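Local coordinates for protein O-methyltransferase (Bacillus halodurans, PDB 2GPY) that is of unknown function but probably transfers a methyl group from S-adenosylmethionine to a hydroxyl oxygen, at residues Arg57-Gly62 / Asp144-Met149; Thr80-Glu85 / Glu122-Phe127. One frame throughout, in Å; residues are numbered along the deposited sequence.

Interaction 1. Residues Arg57-Gly62 / Asp144-Met149. With ZN (zinc ion), chain J.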
loop_
_atom_site.group_PDB
_atom_site.type_symbol
_atom_site.label_atom_id
_atom_site.label_comp_id
_atom_site.label_asym_id
_atom_site.label_seq_id
_atom_site.Cartn_x
_atom_site.Cartn_y
_atom_site.Cartn_z
ATOM N N ARG B 57 -12.815 6.232 6.494
ATOM C CA ARG B 57 -13.944 5.376 6.919
ATOM C C ARG B 57 -13.565 3.925 6.631
ATOM O O ARG B 57 -13.247 3.578 5.484
ATOM C CB ARG B 57 -15.214 5.736 6.142
ATOM C CG ARG B 57 -15.801 7.144 6.455
ATOM C CD ARG B 57 -17.050 7.419 5.622
ATOM N NE ARG B 57 -18.040 6.340 5.716
ATOM C CZ ARG B 57 -18.726 6.010 6.811
ATOM N NH1 ARG B 57 -18.554 6.660 7.965
ATOM N NH2 ARG B 57 -19.595 5.010 6.752
ATOM N N ILE B 58 -13.581 3.090 7.667
ATOM C CA ILE B 58 -13.172 1.676 7.559
ATOM C C ILE B 58 -14.328 0.810 8.047
ATOM O O ILE B 58 -14.950 1.099 9.096
ATOM C CB ILE B 58 -11.930 1.398 8.420
ATOM C CG1 ILE B 58 -10.765 2.293 7.955
ATOM C CG2 ILE B 58 -11.554 -0.136 8.410
ATOM C CD1 ILE B 58 -9.607 2.418 8.993
ATOM N N LEU B 59 -14.644 -0.231 7.280
ATOM C CA LEU B 59 -15.614 -1.248 7.703
ATOM C C LEU B 59 -14.885 -2.584 7.921
ATOM O O LEU B 59 -14.115 -3.047 7.069
ATOM C CB LEU B 59 -16.705 -1.412 6.644
ATOM C CG LEU B 59 -17.671 -2.575 6.891
ATOM C CD1 LEU B 59 -18.467 -2.391 8.200
ATOM C CD2 LEU B 59 -18.592 -2.734 5.710
ATOM N N GLU B 60 -15.116 -3.194 9.076
ATOM C CA GLU B 60 -14.498 -4.466 9.401
ATOM C C GLU B 60 -15.559 -5.508 9.679
ATOM O O GLU B 60 -16.505 -5.240 10.415
ATOM C CB GLU B 60 -13.609 -4.312 10.647
ATOM C CG GLU B 60 -13.251 -5.623 11.340
ATOM C CD GLU B 60 -12.373 -5.368 12.553
ATOM O OE1 GLU B 60 -12.890 -4.865 13.574
ATOM O OE2 GLU B 60 -11.149 -5.604 12.425
ATOM N N ILE B 61 -15.391 -6.696 9.111
ATOM C CA ILE B 61 -16.318 -7.779 9.395
ATOM C C ILE B 61 -15.598 -8.767 10.292
ATOM O O ILE B 61 -14.629 -9.403 9.857
ATOM C CB ILE B 61 -16.759 -8.504 8.112
ATOM C CG1 ILE B 61 -17.202 -7.494 7.020
ATOM C CG2 ILE B 61 -17.841 -9.579 8.441
ATOM C CD1 ILE B 61 -18.331 -6.538 7.396
ATOM N N GLY B 62 -16.072 -8.895 11.535
ATOM C CA GLY B 62 -15.463 -9.810 12.487
ATOM C C GLY B 62 -14.622 -9.085 13.512
ATOM O O GLY B 62 -13.392 -9.160 13.481
ATOM N N ASP B 144 -18.485 -10.474 -1.585
ATOM C CA ASP B 144 -19.499 -10.114 -2.589
ATOM C C ASP B 144 -20.498 -9.080 -2.061
ATOM O O ASP B 144 -20.918 -8.172 -2.787
ATOM C CB ASP B 144 -20.227 -11.374 -3.069
ATOM C CG ASP B 144 -19.420 -12.151 -4.109
ATOM O OD1 ASP B 144 -18.361 -11.648 -4.533
ATOM O OD2 ASP B 144 -19.826 -13.256 -4.508
HETATM N N MSE B 145 -20.875 -9.246 -0.801
HETATM C CA MSE B 145 -21.903 -8.432 -0.156
HETATM C C MSE B 145 -21.451 -7.012 0.166
HETATM O O MSE B 145 -22.231 -6.067 0.024
HETATM C CB MSE B 145 -22.385 -9.096 1.139
HETATM C CG MSE B 145 -23.334 -8.222 1.931
HETATM SE SE MSE B 145 -24.474 -9.201 3.161
HETATM C CE MSE B 145 -25.399 -10.347 1.859
ATOM N N TYR B 146 -20.206 -6.878 0.631
ATOM C CA TYR B 146 -19.689 -5.611 1.140
ATOM C C TYR B 146 -18.752 -4.862 0.202
ATOM O O TYR B 146 -18.479 -3.692 0.405
ATOM C CB TYR B 146 -19.037 -5.823 2.519
ATOM C CG TYR B 146 -20.112 -6.069 3.553
ATOM C CD1 TYR B 146 -20.879 -5.018 4.016
ATOM C CD2 TYR B 146 -20.418 -7.361 3.992
ATOM C CE1 TYR B 146 -21.916 -5.228 4.939
ATOM C CE2 TYR B 146 -21.454 -7.584 4.917
ATOM C CZ TYR B 146 -22.202 -6.502 5.372
ATOM O OH TYR B 146 -23.221 -6.670 6.291
ATOM N N SER B 147 -18.297 -5.520 -0.852
ATOM C CA SER B 147 -17.423 -4.839 -1.785
ATOM C C SER B 147 -18.133 -3.670 -2.523
ATOM O O SER B 147 -17.493 -2.662 -2.808
ATOM C CB SER B 147 -16.747 -5.833 -2.728
ATOM O OG SER B 147 -17.654 -6.411 -3.623
ATOM N N PRO B 148 -19.461 -3.762 -2.772
ATOM C CA PRO B 148 -20.109 -2.613 -3.414
ATOM C C PRO B 148 -20.222 -1.399 -2.491
ATOM O O PRO B 148 -20.558 -0.305 -2.941
ATOM C CB PRO B 148 -21.512 -3.143 -3.765
ATOM C CG PRO B 148 -21.414 -4.618 -3.626
ATOM C CD PRO B 148 -20.443 -4.839 -2.536
HETATM N N MSE B 149 -19.920 -1.595 -1.214
HETATM C CA MSE B 149 -19.956 -0.516 -0.250
HETATM C C MSE B 149 -18.584 0.178 -0.049
HETATM O O MSE B 149 -18.440 1.103 0.755
HETATM C CB MSE B 149 -20.559 -1.056 1.030
HETATM C CG MSE B 149 -21.919 -1.762 0.732
HETATM SE SE MSE B 149 -22.740 -1.860 2.403
HETATM C CE MSE B 149 -23.929 -3.452 2.071
HETATM ZN ZN ZN J . -17.752 -11.912 -6.497
HETATM O O HOH W 1 -17.138 -13.897 -6.337
#
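Tyr146 reaches from helix 139-146 to strand 57-61 and meets Leu59 and Ile61 there. Its CB points at the strand. CG lies anti to the carbonyl carbon (chi1 -72°), which carries the ring on toward the sheet. CD1 is the atom that meets Leu59, with CD2 of the leucine 3.6 Å from it. The two side chains cross at about a right angle, and the methyl comes to the ring obliquely. Ile61 CD1 stands over one face, 4.1 Å from both CD2 and CE2 of Tyr146. It sits over the ring centre, 11° off the ring normal, in a CH-pi contact. Met145 CG, from the same helix, lies against the opposite face, nearer the rim. The phenol is thus sandwiched between aliphatic carbons.

Strand 57-61 is the first strand of the Rossmann-like sheet, next to the middle strand 127-133, in the order 3-2-1-4-5-7-6 characteristic of class I methyltransferases. Helix 139-146 packs on one side of that sheet. Tyr146 lies between helix and sheet and also packs on Leu130 and Ile84. At the tip, OH is hydrogen-bonded to Ala114 O, so the one polar atom of this buried side chain is satisfied. Just after the tyrosine, the chain passes into a 3-10 segment, and Met149 N bonds Tyr146 O at 3.0 Å. Two residues before it, the helix faces outward: Asp144 OD1 binds a zinc ion at 2.1 Å, alongside His194 and a water.

Interaction 2. Residues Thr80-Glu85 / Glu122-Phe127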
loop_
_atom_site.group_PDB
_atom_site.type_symbol
_atom_site.label_atom_id
_atom_site.label_comp_id
_atom_site.label_asym_id
_atom_site.label_seq_id
_atom_site.Cartn_x
_atom_site.Cartn_y
_atom_site.Cartn_z
ATOM N N THR B 80 -12.936 6.884 11.099
ATOM C CA THR B 80 -13.987 6.200 11.857
ATOM C C THR B 80 -14.042 4.779 11.366
ATOM O O THR B 80 -13.749 4.491 10.183
ATOM C CB THR B 80 -15.371 6.878 11.756
ATOM O OG1 THR B 80 -15.849 6.814 10.414
ATOM C CG2 THR B 80 -15.301 8.324 12.181
ATOM N N ILE B 81 -14.371 3.895 12.298
ATOM C CA ILE B 81 -14.419 2.488 12.038
ATOM C C ILE B 81 -15.837 2.009 12.399
ATOM O O ILE B 81 -16.438 2.445 13.402
ATOM C CB ILE B 81 -13.362 1.770 12.878
ATOM C CG1 ILE B 81 -11.970 2.403 12.571
ATOM C CG2 ILE B 81 -13.382 0.266 12.594
ATOM C CD1 ILE B 81 -10.845 1.715 13.174
ATOM N N VAL B 82 -16.373 1.156 11.540
ATOM C CA VAL B 82 -17.603 0.442 11.841
ATOM C C VAL B 82 -17.169 -1.027 11.850
ATOM O O VAL B 82 -16.471 -1.459 10.940
ATOM C CB VAL B 82 -18.679 0.672 10.775
ATOM C CG1 VAL B 82 -19.930 -0.191 11.076
ATOM C CG2 VAL B 82 -19.065 2.152 10.718
ATOM N N SER B 83 -17.548 -1.795 12.865
ATOM C CA SER B 83 -17.144 -3.216 12.904
ATOM C C SER B 83 -18.298 -4.133 13.354
ATOM O O SER B 83 -19.081 -3.749 14.218
ATOM C CB SER B 83 -15.948 -3.370 13.839
ATOM O OG SER B 83 -15.398 -4.701 13.818
ATOM N N ILE B 84 -18.400 -5.326 12.761
ATOM C CA ILE B 84 -19.545 -6.190 12.936
ATOM C C ILE B 84 -19.075 -7.503 13.552
ATOM O O ILE B 84 -18.064 -8.052 13.127
ATOM C CB ILE B 84 -20.249 -6.496 11.603
ATOM C CG1 ILE B 84 -20.765 -5.212 10.946
ATOM C CG2 ILE B 84 -21.447 -7.399 11.864
ATOM C CD1 ILE B 84 -21.250 -5.440 9.478
ATOM N N GLU B 85 -19.771 -7.949 14.594
ATOM C CA GLU B 85 -19.442 -9.199 15.282
ATOM C C GLU B 85 -20.713 -9.997 15.583
ATOM O O GLU B 85 -21.694 -9.457 16.083
ATOM C CB GLU B 85 -18.681 -8.894 16.584
ATOM C CG GLU B 85 -18.351 -10.128 17.482
ATOM C CD GLU B 85 -17.591 -11.205 16.730
ATOM O OE1 GLU B 85 -16.601 -10.895 16.001
ATOM O OE2 GLU B 85 -18.007 -12.361 16.850
ATOM N N GLU B 122 -25.861 -0.523 3.782
ATOM C CA GLU B 122 -26.062 0.250 2.563
ATOM C C GLU B 122 -26.389 1.702 2.877
ATOM O O GLU B 122 -26.076 2.590 2.087
ATOM C CB GLU B 122 -27.175 -0.363 1.712
ATOM C CG GLU B 122 -26.695 -1.418 0.731
ATOM C CD GLU B 122 -27.713 -2.526 0.509
ATOM O OE1 GLU B 122 -28.918 -2.222 0.393
ATOM O OE2 GLU B 122 -27.303 -3.707 0.451
ATOM N N LEU B 123 -27.013 1.932 4.031
ATOM C CA LEU B 123 -27.429 3.275 4.453
ATOM C C LEU B 123 -26.232 4.182 4.746
ATOM O O LEU B 123 -26.326 5.397 4.589
ATOM C CB LEU B 123 -28.366 3.218 5.681
ATOM C CG LEU B 123 -29.737 2.501 5.671
ATOM C CD1 LEU B 123 -30.524 2.787 6.960
ATOM C CD2 LEU B 123 -30.591 2.850 4.453
ATOM N N TYR B 124 -25.106 3.587 5.155
ATOM C CA TYR B 124 -23.917 4.341 5.522
ATOM C C TYR B 124 -23.211 4.901 4.288
ATOM O O TYR B 124 -23.335 4.350 3.196
ATOM C CB TYR B 124 -22.917 3.442 6.279
ATOM C CG TYR B 124 -23.287 3.080 7.713
ATOM C CD1 TYR B 124 -24.467 2.391 8.001
ATOM C CD2 TYR B 124 -22.424 3.383 8.775
ATOM C CE1 TYR B 124 -24.803 2.044 9.312
ATOM C CE2 TYR B 124 -22.747 3.035 10.094
ATOM C CZ TYR B 124 -23.929 2.366 10.350
ATOM O OH TYR B 124 -24.262 2.023 11.637
ATOM N N PRO B 125 -22.427 5.976 4.467
ATOM C CA PRO B 125 -21.634 6.471 3.344
ATOM C C PRO B 125 -20.619 5.406 2.944
ATOM O O PRO B 125 -20.294 4.532 3.757
ATOM C CB PRO B 125 -20.910 7.695 3.924
ATOM C CG PRO B 125 -21.618 8.028 5.190
ATOM C CD PRO B 125 -22.219 6.763 5.695
ATOM N N LEU B 126 -20.132 5.471 1.711
ATOM C CA LEU B 126 -19.156 4.492 1.221
ATOM C C LEU B 126 -17.904 4.482 2.102
ATOM O O LEU B 126 -17.519 5.497 2.678
ATOM C CB LEU B 126 -18.780 4.776 -0.242
ATOM C CG LEU B 126 -19.839 4.618 -1.342
ATOM C CD1 LEU B 126 -19.284 5.076 -2.674
ATOM C CD2 LEU B 126 -20.369 3.178 -1.437
ATOM N N PHE B 127 -17.295 3.306 2.215
ATOM C CA PHE B 127 -16.091 3.101 2.986
ATOM C C PHE B 127 -14.851 3.189 2.088
ATOM O O PHE B 127 -14.919 2.887 0.909
ATOM C CB PHE B 127 -16.186 1.731 3.676
ATOM C CG PHE B 127 -17.241 1.677 4.747
ATOM C CD1 PHE B 127 -16.959 2.127 6.038
ATOM C CD2 PHE B 127 -18.541 1.220 4.457
ATOM C CE1 PHE B 127 -17.957 2.098 7.062
ATOM C CE2 PHE B 127 -19.541 1.183 5.464
ATOM C CZ PHE B 127 -19.241 1.629 6.767
#
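Strand 80-85 runs extended past an irregular connection, 122-127, and the two backbones stay apart, so that Val82, Tyr124 and Phe127 make the contact through their side chains. CB of Val82 points toward the connection. Its CG2 does most of the touching and meets both aromatic rings, which approach it from directions about at right angles. CG2 is set anti to the carbonyl carbon, while CG1 takes the place anti to the backbone N (chi1 176°). From there CG2 meets Phe127 at the ring edge, close to the ring plane, 3.8 Å from CE1. CB of the valine backs it up, 4.0 Å from the same CE1. The valine and phenylalanine side chains cross at about a right angle.

Tyr124 approaches differently. Its CE2 lies 3.8 Å from Val82 CG2, with CD2 a little farther at 4.1 Å. The methyl stands oblique to this ring. The hydroxyl of Tyr124 is taken up elsewhere, in a hydrogen bond to Glu108 OE2 on the edge strand 107-111. Pro125 O lies 3.7 Å above one face of the Phe127 ring, toward its rim.

Arg57 links the same connection to strand 57-61: it bonds Pro125 O and Leu126 O and makes a cation-pi contact with Phe127. Leu121 of helix 118-122 also packs on Val82. Between the two segments the chemistry is wholly apolar. Their contact therefore rests on the fit of the branched end of Val82, mainly its CG2 methyl, against two rings, while the Tyr124 hydroxyl finds its partner, Glu108, outside the two segments.

In the fold
The two contacts lie side by side on one Rossmann-like sheet, each through one of its strands, with centres about 7 Å apart. Strands 57-61 and 80-85 are parallel neighbours in it. Along the chain the order is 57-62, 80-85, 122-127, 144-149, so interaction 2 falls wholly between the two halves of interaction 1. They also touch directly. Glu60 OE1 and Ser83 OG are 2.5 Å apart, and Gly62 N is 2.7 Å from Ile84 O; both are probable hydrogen bonds. Together, the contacts join two neighbouring parallel strands to helix 139-146 and to the connection leading into strand 127-133.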